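PDB 5D5P: HcgB from Methanococcus maripaludis, which probably acts as a guanylyltransferase in the biosynthesis of the iron-guanylylpyridinol cofactor of [Fe]-hydrogenase. Local coordinates for residues A[54-62]-A[150-158]; A[76-86]-A[98-106]. All coordinates share one frame; numbering follows the deposited sequence.

Contacts 1 and 2 lie about 22 Å apart, centre to centre, on opposite sides of the chain's middle, yet both are tied to the same mixed sheet. Contact 1 joins the end of helix 47-57 to the end of helix 138-151 and the C-terminal tail. Contact 2 sets the start of helix 81-92 against strand 97-103, and both its segments fall in sequence between those of contact 1. I99 of that strand turns to the face opposite helix 81-92 and meets helix 47-57, I57 CG1 lying 3.4 Å from I99 CD1. The two contacts thus belong to opposite helical layers of a three-layer alpha/beta/alpha sandwich, and both reach the second subunit.

Contact 1: residues A[54-62]-A[150-158]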
ATOM      1  N   SER A  54       1.103 -13.644  15.190  1.00 24.50           N
ATOM      2  CA  SER A  54       1.553 -13.645  16.572  1.00 28.83           C
ATOM      3  C   SER A  54       2.874 -14.398  16.719  1.00 32.58           C
ATOM      4  O   SER A  54       3.776 -13.952  17.437  1.00 32.94           O
ATOM      5  CB  SER A  54       0.467 -14.255  17.475  1.00 32.71           C
ATOM      6  OG  SER A  54       0.897 -14.292  18.822  1.00 39.54           O
ATOM      7  N   ASP A  55       3.010 -15.526  16.031  1.00 36.33           N
ATOM      8  CA  ASP A  55       4.234 -16.299  16.147  1.00 38.69           C
ATOM      9  C   ASP A  55       5.443 -15.514  15.652  1.00 36.80           C
ATOM     10  O   ASP A  55       6.519 -15.623  16.219  1.00 39.46           O
ATOM     11  CB  ASP A  55       4.120 -17.615  15.378  1.00 43.60           C
ATOM     12  CG  ASP A  55       3.250 -18.637  16.097  1.00 51.58           C
ATOM     13  OD1 ASP A  55       2.919 -18.410  17.280  1.00 55.18           O
ATOM     14  OD2 ASP A  55       2.877 -19.654  15.476  1.00 55.43           O
ATOM     15  N   ILE A  56       5.260 -14.690  14.626  1.00 32.24           N
ATOM     16  CA  ILE A  56       6.379 -13.913  14.098  1.00 30.33           C
ATOM     17  C   ILE A  56       6.692 -12.735  15.004  1.00 33.94           C
ATOM     18  O   ILE A  56       7.839 -12.494  15.350  1.00 39.41           O
ATOM     19  CB  ILE A  56       6.089 -13.395  12.670  1.00 29.48           C
ATOM     20  CG1 ILE A  56       6.147 -14.554  11.679  1.00 35.00           C
ATOM     21  CG2 ILE A  56       7.093 -12.305  12.282  1.00 28.70           C
ATOM     22  CD1 ILE A  56       5.519 -14.225  10.345  1.00 35.51           C
ATOM     23  N   ILE A  57       5.658 -11.992  15.364  1.00 27.17           N
ATOM     24  CA  ILE A  57       5.838 -10.770  16.152  1.00 30.31           C
ATOM     25  C   ILE A  57       6.373 -11.093  17.547  1.00 34.83           C
ATOM     26  O   ILE A  57       7.078 -10.279  18.156  1.00 37.82           O
ATOM     27  CB  ILE A  57       4.533  -9.989  16.245  1.00 32.12           C
ATOM     28  CG1 ILE A  57       4.131  -9.532  14.846  1.00 31.78           C
ATOM     29  CG2 ILE A  57       4.671  -8.794  17.164  1.00 33.88           C
ATOM     30  CD1 ILE A  57       5.169  -8.646  14.169  1.00 33.60           C
ATOM     31  N   SER A  58       6.028 -12.280  18.051  1.00 33.21           N
ATOM     32  CA  SER A  58       6.472 -12.691  19.386  1.00 39.30           C
ATOM     33  C   SER A  58       7.974 -12.850  19.453  1.00 42.66           C
ATOM     34  O   SER A  58       8.554 -12.769  20.532  1.00 45.20           O
ATOM     35  CB  SER A  58       5.832 -14.020  19.802  1.00 44.05           C
ATOM     36  OG  SER A  58       4.461 -13.831  20.086  1.00 47.20           O
ATOM     37  N   ARG A  59       8.607 -13.046  18.300  1.00 43.31           N
ATOM     38  CA  ARG A  59      10.054 -13.253  18.273  1.00 46.18           C
ATOM     39  C   ARG A  59      10.828 -11.941  18.292  1.00 40.97           C
ATOM     40  O   ARG A  59      12.032 -11.939  18.508  1.00 42.77           O
ATOM     41  CB  ARG A  59      10.471 -14.075  17.050  1.00 48.18           C
ATOM     42  CG  ARG A  59      10.032 -15.524  17.114  1.00 54.42           C
ATOM     43  CD  ARG A  59      10.465 -16.283  15.878  1.00 57.33           C
ATOM     44  NE  ARG A  59      11.920 -16.334  15.768  1.00 62.43           N
ATOM     45  CZ  ARG A  59      12.570 -16.746  14.685  1.00 64.66           C
ATOM     46  NH1 ARG A  59      11.886 -17.133  13.618  1.00 65.17           N
ATOM     47  NH2 ARG A  59      13.898 -16.766  14.667  1.00 67.07           N
ATOM     48  N   ILE A  60      10.145 -10.826  18.078  1.00 37.84           N
ATOM     49  CA  ILE A  60      10.842  -9.549  18.025  1.00 39.61           C
ATOM     50  C   ILE A  60      10.323  -8.552  19.053  1.00 41.45           C
ATOM     51  O   ILE A  60      10.789  -7.422  19.100  1.00 42.49           O
ATOM     52  CB  ILE A  60      10.796  -8.925  16.623  1.00 39.78           C
ATOM     53  CG1 ILE A  60       9.374  -8.543  16.249  1.00 37.98           C
ATOM     54  CG2 ILE A  60      11.389  -9.899  15.605  1.00 46.30           C
ATOM     55  CD1 ILE A  60       9.278  -7.803  14.917  1.00 38.32           C
ATOM     56  N   THR A  61       9.356  -8.967  19.866  1.00 40.30           N
ATOM     57  CA  THR A  61       8.817  -8.121  20.929  1.00 42.34           C
ATOM     58  C   THR A  61       8.605  -8.874  22.233  1.00 44.77           C
ATOM     59  O   THR A  61       8.576 -10.104  22.263  1.00 45.80           O
ATOM     60  CB  THR A  61       7.446  -7.535  20.581  1.00 42.03           C
ATOM     61  OG1 THR A  61       6.501  -8.612  20.526  1.00 39.10           O
ATOM     62  CG2 THR A  61       7.443  -6.803  19.242  1.00 39.86           C
ATOM     63  N   ASP A  62       8.537  -8.112  23.318  1.00 46.30           N
ATOM     64  CA  ASP A  62       8.035  -8.591  24.612  1.00 50.41           C
ATOM     65  C   ASP A  62       6.649  -8.021  24.843  1.00 51.23           C
ATOM     66  O   ASP A  62       6.461  -7.203  25.749  1.00 53.15           O
ATOM     67  CB  ASP A  62       8.955  -8.190  25.761  1.00 54.33           C
ATOM     68  CG  ASP A  62      10.314  -8.831  25.665  1.00 66.64           C
ATOM     69  OD1 ASP A  62      10.362 -10.074  25.529  1.00 70.62           O
ATOM     70  OD2 ASP A  62      11.332  -8.103  25.726  1.00 72.69           O
ATOM     71  N   LEU A 150       8.506  -6.616   7.394  1.00 22.19           N
ATOM     72  CA  LEU A 150       9.550  -6.408   8.396  1.00 21.54           C
ATOM     73  C   LEU A 150      10.916  -6.260   7.736  1.00 24.28           C
ATOM     74  O   LEU A 150      11.675  -5.380   8.118  1.00 25.65           O
ATOM     75  CB  LEU A 150       9.571  -7.540   9.420  1.00 23.34           C
ATOM     76  CG  LEU A 150       8.343  -7.582  10.332  1.00 25.39           C
ATOM     77  CD1 LEU A 150       8.290  -8.914  11.052  1.00 26.16           C
ATOM     78  CD2 LEU A 150       8.332  -6.426  11.338  1.00 23.40           C
ATOM     79  N   GLU A 151      11.230  -7.095   6.740  1.00 23.95           N
ATOM     80  CA  GLU A 151      12.543  -7.050   6.092  1.00 28.26           C
ATOM     81  C   GLU A 151      12.846  -5.709   5.440  1.00 28.80           C
ATOM     82  O   GLU A 151      14.006  -5.264   5.431  1.00 29.21           O
ATOM     83  CB  GLU A 151      12.625  -8.121   5.010  1.00 35.16           C
ATOM     84  CG  GLU A 151      12.765  -9.499   5.528  1.00 46.82           C
ATOM     85  CD  GLU A 151      12.937 -10.504   4.420  1.00 53.68           C
ATOM     86  OE1 GLU A 151      12.687 -10.144   3.244  1.00 59.02           O
ATOM     87  OE2 GLU A 151      13.322 -11.644   4.736  1.00 52.91           O
ATOM     88  N   ARG A 152      11.807  -5.063   4.921  1.00 29.02           N
ATOM     89  CA  ARG A 152      12.037  -3.831   4.184  1.00 32.49           C
ATOM     90  C   ARG A 152      12.296  -2.639   5.102  1.00 29.79           C
ATOM     91  O   ARG A 152      12.734  -1.603   4.614  1.00 30.00           O
ATOM     92  CB  ARG A 152      10.888  -3.543   3.222  1.00 32.63           C
ATOM     93  CG  ARG A 152       9.594  -3.338   3.861  1.00 29.16           C
ATOM     94  CD  ARG A 152       8.498  -3.353   2.784  1.00 29.09           C
ATOM     95  NE  ARG A 152       8.487  -2.160   1.935  1.00 29.21           N
ATOM     96  CZ  ARG A 152       8.094  -0.948   2.329  1.00 26.02           C
ATOM     97  NH1 ARG A 152       8.093   0.051   1.454  1.00 24.34           N
ATOM     98  NH2 ARG A 152       7.747  -0.710   3.602  1.00 20.85           N
ATOM     99  N   ILE A 153      12.099  -2.786   6.425  1.00 27.35           N
ATOM    100  CA  ILE A 153      12.606  -1.761   7.344  1.00 25.36           C
ATOM    101  C   ILE A 153      13.727  -2.305   8.241  1.00 28.55           C
ATOM    102  O   ILE A 153      14.068  -1.698   9.260  1.00 29.37           O
ATOM    103  CB  ILE A 153      11.488  -1.107   8.212  1.00 24.87           C
ATOM    104  CG1 ILE A 153      10.557  -2.133   8.869  1.00 23.19           C
ATOM    105  CG2 ILE A 153      10.671  -0.180   7.331  1.00 26.25           C
ATOM    106  CD1 ILE A 153      11.177  -2.848  10.088  1.00 24.29           C
ATOM    107  N   GLY A 154      14.321  -3.420   7.819  1.00 27.82           N
ATOM    108  CA  GLY A 154      15.574  -3.904   8.392  1.00 30.76           C
ATOM    109  C   GLY A 154      15.446  -4.909   9.517  1.00 30.58           C
ATOM    110  O   GLY A 154      16.439  -5.235  10.190  1.00 31.70           O
ATOM    111  N   ILE A 155      14.242  -5.429   9.715  1.00 30.55           N
ATOM    112  CA  ILE A 155      14.034  -6.470  10.711  1.00 33.54           C
ATOM    113  C   ILE A 155      13.934  -7.823  10.022  1.00 32.80           C
ATOM    114  O   ILE A 155      12.981  -8.072   9.278  1.00 33.52           O
ATOM    115  CB  ILE A 155      12.762  -6.230  11.541  1.00 31.46           C
ATOM    116  CG1 ILE A 155      12.932  -4.980  12.404  1.00 34.62           C
ATOM    117  CG2 ILE A 155      12.503  -7.441  12.438  1.00 31.54           C
ATOM    118  CD1 ILE A 155      11.736  -4.670  13.300  1.00 35.48           C
ATOM    119  N   VAL A 156      14.927  -8.677  10.263  1.00 36.20           N
ATOM    120  CA  VAL A 156      14.970  -9.998   9.657  1.00 38.23           C
ATOM    121  C   VAL A 156      14.554 -11.095  10.638  1.00 39.26           C
ATOM    122  O   VAL A 156      15.177 -11.290  11.685  1.00 43.00           O
ATOM    123  CB  VAL A 156      16.369 -10.314   9.101  1.00 43.51           C
ATOM    124  CG1 VAL A 156      16.362 -11.669   8.433  1.00 46.77           C
ATOM    125  CG2 VAL A 156      16.784  -9.257   8.097  1.00 45.09           C
ATOM    126  N   VAL A 157      13.499 -11.817  10.273  1.00 42.04           N
ATOM    127  CA  VAL A 157      13.035 -12.959  11.044  1.00 46.56           C
ATOM    128  C   VAL A 157      13.278 -14.241  10.239  1.00 52.42           C
ATOM    129  O   VAL A 157      12.683 -14.434   9.175  1.00 56.47           O
ATOM    130  CB  VAL A 157      11.539 -12.841  11.395  1.00 45.92           C
ATOM    131  CG1 VAL A 157      11.231 -13.605  12.671  1.00 49.97           C
ATOM    132  CG2 VAL A 157      11.166 -11.394  11.573  1.00 42.99           C
ATOM    133  N   LYS A 158      14.151 -15.106  10.741  1.00 52.22           N
ATOM    134  CA  LYS A 158      14.480 -16.344  10.030  1.00 55.24           C
ATOM    135  C   LYS A 158      13.899 -17.575  10.729  1.00 57.75           C
ATOM    136  O   LYS A 158      13.913 -17.666  11.956  1.00 59.78           O
ATOM    137  CB  LYS A 158      15.999 -16.493   9.880  1.00 58.15           C
ATOM    138  CG  LYS A 158      16.627 -15.537   8.868  1.00 59.32           C
ATOM    139  CD  LYS A 158      16.147 -15.832   7.449  1.00 60.85           C
ATOM    140  CE  LYS A 158      16.832 -14.941   6.428  1.00 62.16           C
ATOM    141  NZ  LYS A 158      16.616 -15.448   5.048  1.00 63.81           N
TER
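I60 and L150 meet tip to tip at the apolar centre, with I60 CD1 3.9 Å from L150 CD2. What brings CD1 there is the first torsion of I60: CG1 sits between the backbone N and the carbonyl carbon (chi1 66°), the crowded position, and from it CD1 also comes within 4.1 Å of I155 CG2. Beside this pair, I56 and L150 slide past each other in opposite directions, and I56 CG2 touches the other branch of the leucine, CD1, at 3.8 Å. V157 closes the cluster through its CG2, which packs loosely against I56 CG2 and I60 CG2. I34 of helix 24-35 adds to the cover over I60.

V157 also links the apolar centre to the polar edge, for its other methyl, CG1, rests over one face of the R59 guanidinium, 3.7 Å from NH1. Bent at chi3 (63°), the arginine turns its end-on edge to the K158 carbonyl. Both terminal nitrogens grip that one oxygen: R59 NH1 reaches K158 O at 2.7 Å from above the carbonyl plane, and R59 NH2 reaches K158 O at 2.9 Å within it. The oxygen lies in the guanidinium plane, within reach of both N-H groups, which thus hold the last modelled residue by its backbone.

Helix 138-151 ends in a Schellman motif, with G154 as its C-prime residue at positive phi; I155 N bonds to L150 O and G154 N to E151 O. This C-cap turns the extended tail, 155-158, back along the end of helix 47-57.

Contact 2: residues A[76-86]-A[98-106]; sequences DLTRMPALNKG and IITRGRLGI
A82 and R103 are joined where the helix starts: A82 N donates to R103 O at 3.0 Å, nearly straight (165°) and in the carbonyl plane. The carbonyl of the same residue is held too: T100 OG1 donates to A82 O at 2.8 Å, an oxygen that also accepts from G86 N. With OG1 anti to the backbone N (chi1 179°), the threonine hydroxyl is aimed into the helix. This is the tight side, built on small residues: A82 CB is 3.5 Å from G102 N, and a beta carbon on G102 would clash with K85 CE.

Toward D76 the fit is looser and watery. The R103 guanidinium carries P81 CG over one face, 3.7 Å from NH2, while R103 NE makes a straight bond to G105 O at 3.0 Å in its own plane. R103 NH2 reaches D76 O at 2.9 Å, somewhat tilted. Water 1 bridges R103 NH1 to D76 O, and water 3 joins R103 NH2 to T78 O and G105 O. The D76 carboxylate stays out of the guanidinium plane; water 2 links its OD1 to R103 N. A leucine in place of R103 would probably leave D76 O and G105 O without their arginine donors and the 76-79 loop less firmly tied to the strand end.

At the loop end, R79 bonds to K119 O of the second subunit. The first turns of the helix, 81-86, run at 145° to strand segment 98-103, roughly antiparallel. That strand lies between strands 39-43 and 111-117, and on its other face R101 forms a salt bridge with E145 of helix 138-151.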
ATOM      1  N   ASP A  76     -14.691  -3.000   4.388  1.00 19.38           N
ATOM      2  CA  ASP A  76     -14.706  -3.412   2.992  1.00 19.44           C
ATOM      3  C   ASP A  76     -15.612  -2.512   2.159  1.00 23.65           C
ATOM      4  O   ASP A  76     -15.720  -2.694   0.953  1.00 25.75           O
ATOM      5  CB  ASP A  76     -15.144  -4.875   2.895  1.00 21.11           C
ATOM      6  CG  ASP A  76     -13.996  -5.840   3.259  1.00 26.13           C
ATOM      7  OD1 ASP A  76     -12.842  -5.387   3.364  1.00 26.44           O
ATOM      8  OD2 ASP A  76     -14.250  -7.027   3.510  1.00 31.80           O
ATOM      9  N   LEU A  77     -16.289  -1.561   2.800  1.00 21.11           N
ATOM     10  CA  LEU A  77     -17.063  -0.594   2.028  1.00 22.01           C
ATOM     11  C   LEU A  77     -16.333   0.751   2.029  1.00 21.05           C
ATOM     12  O   LEU A  77     -16.960   1.800   1.884  1.00 23.91           O
ATOM     13  CB  LEU A  77     -18.480  -0.429   2.584  1.00 23.96           C
ATOM     14  CG  LEU A  77     -19.420  -1.600   2.230  1.00 28.01           C
ATOM     15  CD1 LEU A  77     -19.229  -2.704   3.255  1.00 33.95           C
ATOM     16  CD2 LEU A  77     -20.867  -1.157   2.151  1.00 30.93           C
ATOM     17  N   THR A  78     -15.014   0.719   2.170  1.00 20.35           N
ATOM     18  CA  THR A  78     -14.199   1.937   2.102  1.00 19.05           C
ATOM     19  C   THR A  78     -13.152   1.814   0.997  1.00 20.89           C
ATOM     20  O   THR A  78     -12.912   0.717   0.448  1.00 21.18           O
ATOM     21  CB  THR A  78     -13.445   2.271   3.416  1.00 20.11           C
ATOM     22  OG1 THR A  78     -12.381   1.339   3.606  1.00 20.41           O
ATOM     23  CG2 THR A  78     -14.368   2.259   4.632  1.00 21.49           C
ATOM     24  N   ARG A  79     -12.526   2.934   0.674  1.00 19.12           N
ATOM     25  CA  ARG A  79     -11.563   2.964  -0.412  1.00 18.92           C
ATOM     26  C   ARG A  79     -10.316   2.155  -0.098  1.00 21.73           C
ATOM     27  O   ARG A  79      -9.712   1.544  -1.008  1.00 18.53           O
ATOM     28  CB  ARG A  79     -11.186   4.415  -0.737  1.00 19.32           C
ATOM     29  CG  ARG A  79     -12.312   5.106  -1.451  1.00 19.65           C
ATOM     30  CD  ARG A  79     -11.820   6.300  -2.249  1.00 20.65           C
ATOM     31  NE  ARG A  79     -12.772   6.732  -3.266  1.00 25.70           N
ATOM     32  CZ  ARG A  79     -12.512   7.706  -4.127  1.00 24.55           C
ATOM     33  NH1 ARG A  79     -11.315   8.297  -4.088  1.00 25.97           N
ATOM     34  NH2 ARG A  79     -13.408   8.062  -5.037  1.00 26.06           N
ATOM     35  N   MET A  80      -9.945   2.104   1.180  1.00 16.47           N
ATOM     36  CA  MET A  80      -8.736   1.388   1.577  1.00 19.75           C
ATOM     37  C   MET A  80      -9.019   0.472   2.765  1.00 17.96           C
ATOM     38  O   MET A  80      -8.783   0.849   3.929  1.00 18.64           O
ATOM     39  CB  MET A  80      -7.619   2.398   1.877  1.00 22.25           C
ATOM     40  CG  MET A  80      -7.120   3.029   0.595  1.00 25.05           C
ATOM     41  SD  MET A  80      -5.713   4.064   0.943  1.00 31.62           S
ATOM     42  CE  MET A  80      -6.686   5.311   1.724  1.00 18.30           C
ATOM     43  N   PRO A  81      -9.566  -0.725   2.478  1.00 20.18           N
ATOM     44  CA  PRO A  81     -10.052  -1.542   3.586  1.00 17.01           C
ATOM     45  C   PRO A  81      -8.951  -1.912   4.589  1.00 18.88           C
ATOM     46  O   PRO A  81      -9.205  -1.739   5.790  1.00 18.86           O
ATOM     47  CB  PRO A  81     -10.634  -2.768   2.881  1.00 17.89           C
ATOM     48  CG  PRO A  81     -11.170  -2.151   1.556  1.00 16.89           C
ATOM     49  CD  PRO A  81     -10.024  -1.252   1.175  1.00 16.86           C
ATOM     50  N   ALA A  82      -7.778  -2.374   4.133  1.00 16.80           N
ATOM     51  CA  ALA A  82      -6.720  -2.718   5.095  1.00 19.94           C
ATOM     52  C   ALA A  82      -6.456  -1.556   6.053  1.00 21.06           C
ATOM     53  O   ALA A  82      -6.380  -1.746   7.267  1.00 18.92           O
ATOM     54  CB  ALA A  82      -5.411  -3.089   4.354  1.00 22.67           C
ATOM     55  N   LEU A  83      -6.349  -0.352   5.507  1.00 17.67           N
ATOM     56  CA  LEU A  83      -6.045   0.809   6.324  1.00 18.34           C
ATOM     57  C   LEU A  83      -7.160   1.050   7.343  1.00 17.78           C
ATOM     58  O   LEU A  83      -6.909   1.270   8.532  1.00 18.91           O
ATOM     59  CB  LEU A  83      -5.846   2.050   5.455  1.00 19.28           C
ATOM     60  CG  LEU A  83      -5.695   3.349   6.255  1.00 22.38           C
ATOM     61  CD1 LEU A  83      -4.349   3.423   6.982  1.00 21.19           C
ATOM     62  CD2 LEU A  83      -5.885   4.567   5.354  1.00 26.12           C
ATOM     63  N   ASN A  84      -8.393   1.003   6.879  1.00 19.31           N
ATOM     64  CA  ASN A  84      -9.485   1.336   7.780  1.00 18.25           C
ATOM     65  C   ASN A  84      -9.735   0.261   8.829  1.00 19.97           C
ATOM     66  O   ASN A  84     -10.258   0.578   9.905  1.00 20.36           O
ATOM     67  CB  ASN A  84     -10.735   1.692   6.956  1.00 17.73           C
ATOM     68  CG  ASN A  84     -10.584   3.091   6.321  1.00 25.69           C
ATOM     69  OD1 ASN A  84     -10.353   4.076   7.026  1.00 26.43           O
ATOM     70  ND2 ASN A  84     -10.624   3.164   5.008  1.00 24.87           N
ATOM     71  N   LYS A  85      -9.363  -0.995   8.548  1.00 19.64           N
ATOM     72  CA  LYS A  85      -9.412  -2.034   9.597  1.00 22.32           C
ATOM     73  C   LYS A  85      -8.414  -1.668  10.693  1.00 21.96           C
ATOM     74  O   LYS A  85      -8.690  -1.810  11.881  1.00 21.22           O
ATOM     75  CB  LYS A  85      -9.064  -3.404   9.035  1.00 23.95           C
ATOM     76  CG  LYS A  85     -10.098  -3.974   8.102  1.00 24.49           C
ATOM     77  CD  LYS A  85      -9.770  -5.439   7.843  1.00 30.58           C
ATOM     78  CE  LYS A  85     -10.431  -5.910   6.557  1.00 40.25           C
ATOM     79  NZ  LYS A  85     -10.142  -7.348   6.260  1.00 47.98           N
ATOM     80  N   GLY A  86      -7.246  -1.207  10.261  1.00 21.09           N
ATOM     81  CA  GLY A  86      -6.218  -0.786  11.199  1.00 23.11           C
ATOM     82  C   GLY A  86      -6.688   0.362  12.066  1.00 20.57           C
ATOM     83  O   GLY A  86      -6.425   0.387  13.275  1.00 20.78           O
ATOM     84  N   ILE A  98      -0.240  -1.903  15.658  1.00 17.89           N
ATOM     85  CA  ILE A  98      -1.384  -2.544  15.020  1.00 19.42           C
ATOM     86  C   ILE A  98      -0.906  -3.234  13.744  1.00 20.02           C
ATOM     87  O   ILE A  98      -0.230  -2.631  12.919  1.00 22.21           O
ATOM     88  CB  ILE A  98      -2.493  -1.533  14.654  1.00 21.85           C
ATOM     89  CG1 ILE A  98      -3.174  -0.998  15.913  1.00 24.35           C
ATOM     90  CG2 ILE A  98      -3.572  -2.194  13.758  1.00 21.64           C
ATOM     91  CD1 ILE A  98      -2.356   0.062  16.664  1.00 25.37           C
ATOM     92  N   ILE A  99      -1.252  -4.507  13.599  1.00 19.57           N
ATOM     93  CA  ILE A  99      -0.974  -5.194  12.345  1.00 19.35           C
ATOM     94  C   ILE A  99      -2.286  -5.484  11.678  1.00 20.30           C
ATOM     95  O   ILE A  99      -3.181  -6.062  12.297  1.00 20.55           O
ATOM     96  CB  ILE A  99      -0.183  -6.496  12.554  1.00 24.90           C
ATOM     97  CG1 ILE A  99       1.128  -6.151  13.252  1.00 29.98           C
ATOM     98  CG2 ILE A  99       0.042  -7.172  11.169  1.00 19.88           C
ATOM     99  CD1 ILE A  99       1.831  -7.316  13.744  1.00 38.90           C
ATOM    100  N   THR A 100      -2.438  -4.995  10.456  1.00 17.20           N
ATOM    101  CA  THR A 100      -3.710  -5.138   9.757  1.00 22.10           C
ATOM    102  C   THR A 100      -3.506  -5.707   8.381  1.00 21.92           C
ATOM    103  O   THR A 100      -2.464  -5.513   7.768  1.00 19.52           O
ATOM    104  CB  THR A 100      -4.433  -3.763   9.643  1.00 23.82           C
ATOM    105  OG1 THR A 100      -5.655  -3.933   8.931  1.00 23.38           O
ATOM    106  CG2 THR A 100      -3.555  -2.742   8.891  1.00 24.25           C
ATOM    107  N   ARG A 101      -4.505  -6.430   7.885  1.00 20.83           N
ATOM    108  CA  ARG A 101      -4.411  -6.935   6.541  1.00 24.80           C
ATOM    109  C   ARG A 101      -5.801  -6.889   5.953  1.00 26.85           C
ATOM    110  O   ARG A 101      -6.765  -7.106   6.670  1.00 31.00           O
ATOM    111  CB  ARG A 101      -3.871  -8.357   6.552  1.00 30.56           C
ATOM    112  CG  ARG A 101      -3.803  -8.980   5.221  1.00 38.51           C
ATOM    113  CD  ARG A 101      -3.669 -10.474   5.294  1.00 37.06           C
ATOM    114  NE  ARG A 101      -3.340 -10.926   3.961  1.00 38.40           N
ATOM    115  CZ  ARG A 101      -4.127 -11.645   3.181  1.00 38.89           C
ATOM    116  NH1 ARG A 101      -5.345 -12.002   3.584  1.00 40.47           N
ATOM    117  NH2 ARG A 101      -3.678 -11.988   1.989  1.00 37.95           N
ATOM    118  N   GLY A 102      -5.910  -6.547   4.679  1.00 23.71           N
ATOM    119  CA  GLY A 102      -7.205  -6.508   4.032  1.00 23.73           C
ATOM    120  C   GLY A 102      -6.994  -6.082   2.602  1.00 21.67           C
ATOM    121  O   GLY A 102      -5.864  -6.028   2.113  1.00 22.78           O
ATOM    122  N   ARG A 103      -8.072  -5.712   1.930  1.00 19.04           N
ATOM    123  CA  ARG A 103      -7.952  -5.307   0.540  1.00 20.99           C
ATOM    124  C   ARG A 103      -7.118  -4.027   0.426  1.00 20.17           C
ATOM    125  O   ARG A 103      -7.166  -3.175   1.303  1.00 21.32           O
ATOM    126  CB  ARG A 103      -9.355  -5.116  -0.041  1.00 27.43           C
ATOM    127  CG  ARG A 103      -9.455  -5.362  -1.478  1.00 33.34           C
ATOM    128  CD  ARG A 103     -10.901  -5.657  -1.793  1.00 27.75           C
ATOM    129  NE  ARG A 103     -11.719  -4.462  -1.596  1.00 20.96           N
ATOM    130  CZ  ARG A 103     -12.964  -4.448  -1.108  1.00 23.33           C
ATOM    131  NH1 ARG A 103     -13.579  -5.571  -0.739  1.00 22.62           N
ATOM    132  NH2 ARG A 103     -13.619  -3.281  -1.021  1.00 22.57           N
ATOM    133  N   LEU A 104      -6.315  -3.936  -0.627  1.00 18.18           N
ATOM    134  CA  LEU A 104      -5.537  -2.741  -0.906  1.00 15.65           C
ATOM    135  C   LEU A 104      -6.451  -1.582  -1.315  1.00 17.80           C
ATOM    136  O   LEU A 104      -6.355  -0.468  -0.783  1.00 19.67           O
ATOM    137  CB  LEU A 104      -4.536  -3.031  -2.025  1.00 20.42           C
ATOM    138  CG  LEU A 104      -3.897  -1.794  -2.648  1.00 20.21           C
ATOM    139  CD1 LEU A 104      -3.014  -1.022  -1.624  1.00 20.44           C
ATOM    140  CD2 LEU A 104      -3.079  -2.251  -3.849  1.00 21.37           C
ATOM    141  N   GLY A 105      -7.323  -1.848  -2.289  1.00 18.46           N
ATOM    142  CA  GLY A 105      -8.173  -0.791  -2.835  1.00 19.72           C
ATOM    143  C   GLY A 105      -9.509  -1.422  -3.188  1.00 18.44           C
ATOM    144  O   GLY A 105     -10.135  -2.021  -2.329  1.00 19.24           O
ATOM    145  N   ILE A 106      -9.918  -1.314  -4.450  1.00 17.45           N
ATOM    146  CA  ILE A 106     -11.199  -1.852  -4.907  1.00 16.56           C
ATOM    147  C   ILE A 106     -11.193  -3.390  -4.969  1.00 19.77           C
ATOM    148  O   ILE A 106     -10.143  -4.015  -4.858  1.00 19.75           O
ATOM    149  CB  ILE A 106     -11.572  -1.287  -6.290  1.00 21.24           C
ATOM    150  CG1 ILE A 106     -10.676  -1.898  -7.381  1.00 19.22           C
ATOM    151  CG2 ILE A 106     -11.505   0.259  -6.284  1.00 17.69           C
ATOM    152  CD1 ILE A 106     -11.277  -1.694  -8.806  1.00 22.74           C
TER
HETATM  153  O   HOH W   1     -16.496  -5.160  -0.410  1.00 22.62           O
HETATM  154  O   HOH W   2     -10.402  -6.502   3.164  1.00 24.23           O
HETATM  155  O   HOH W   3     -12.511  -0.777  -1.559  1.00 25.65           O
HETATM  156  O   HOH W   4      -6.094  -0.512   2.213  1.00 21.12           O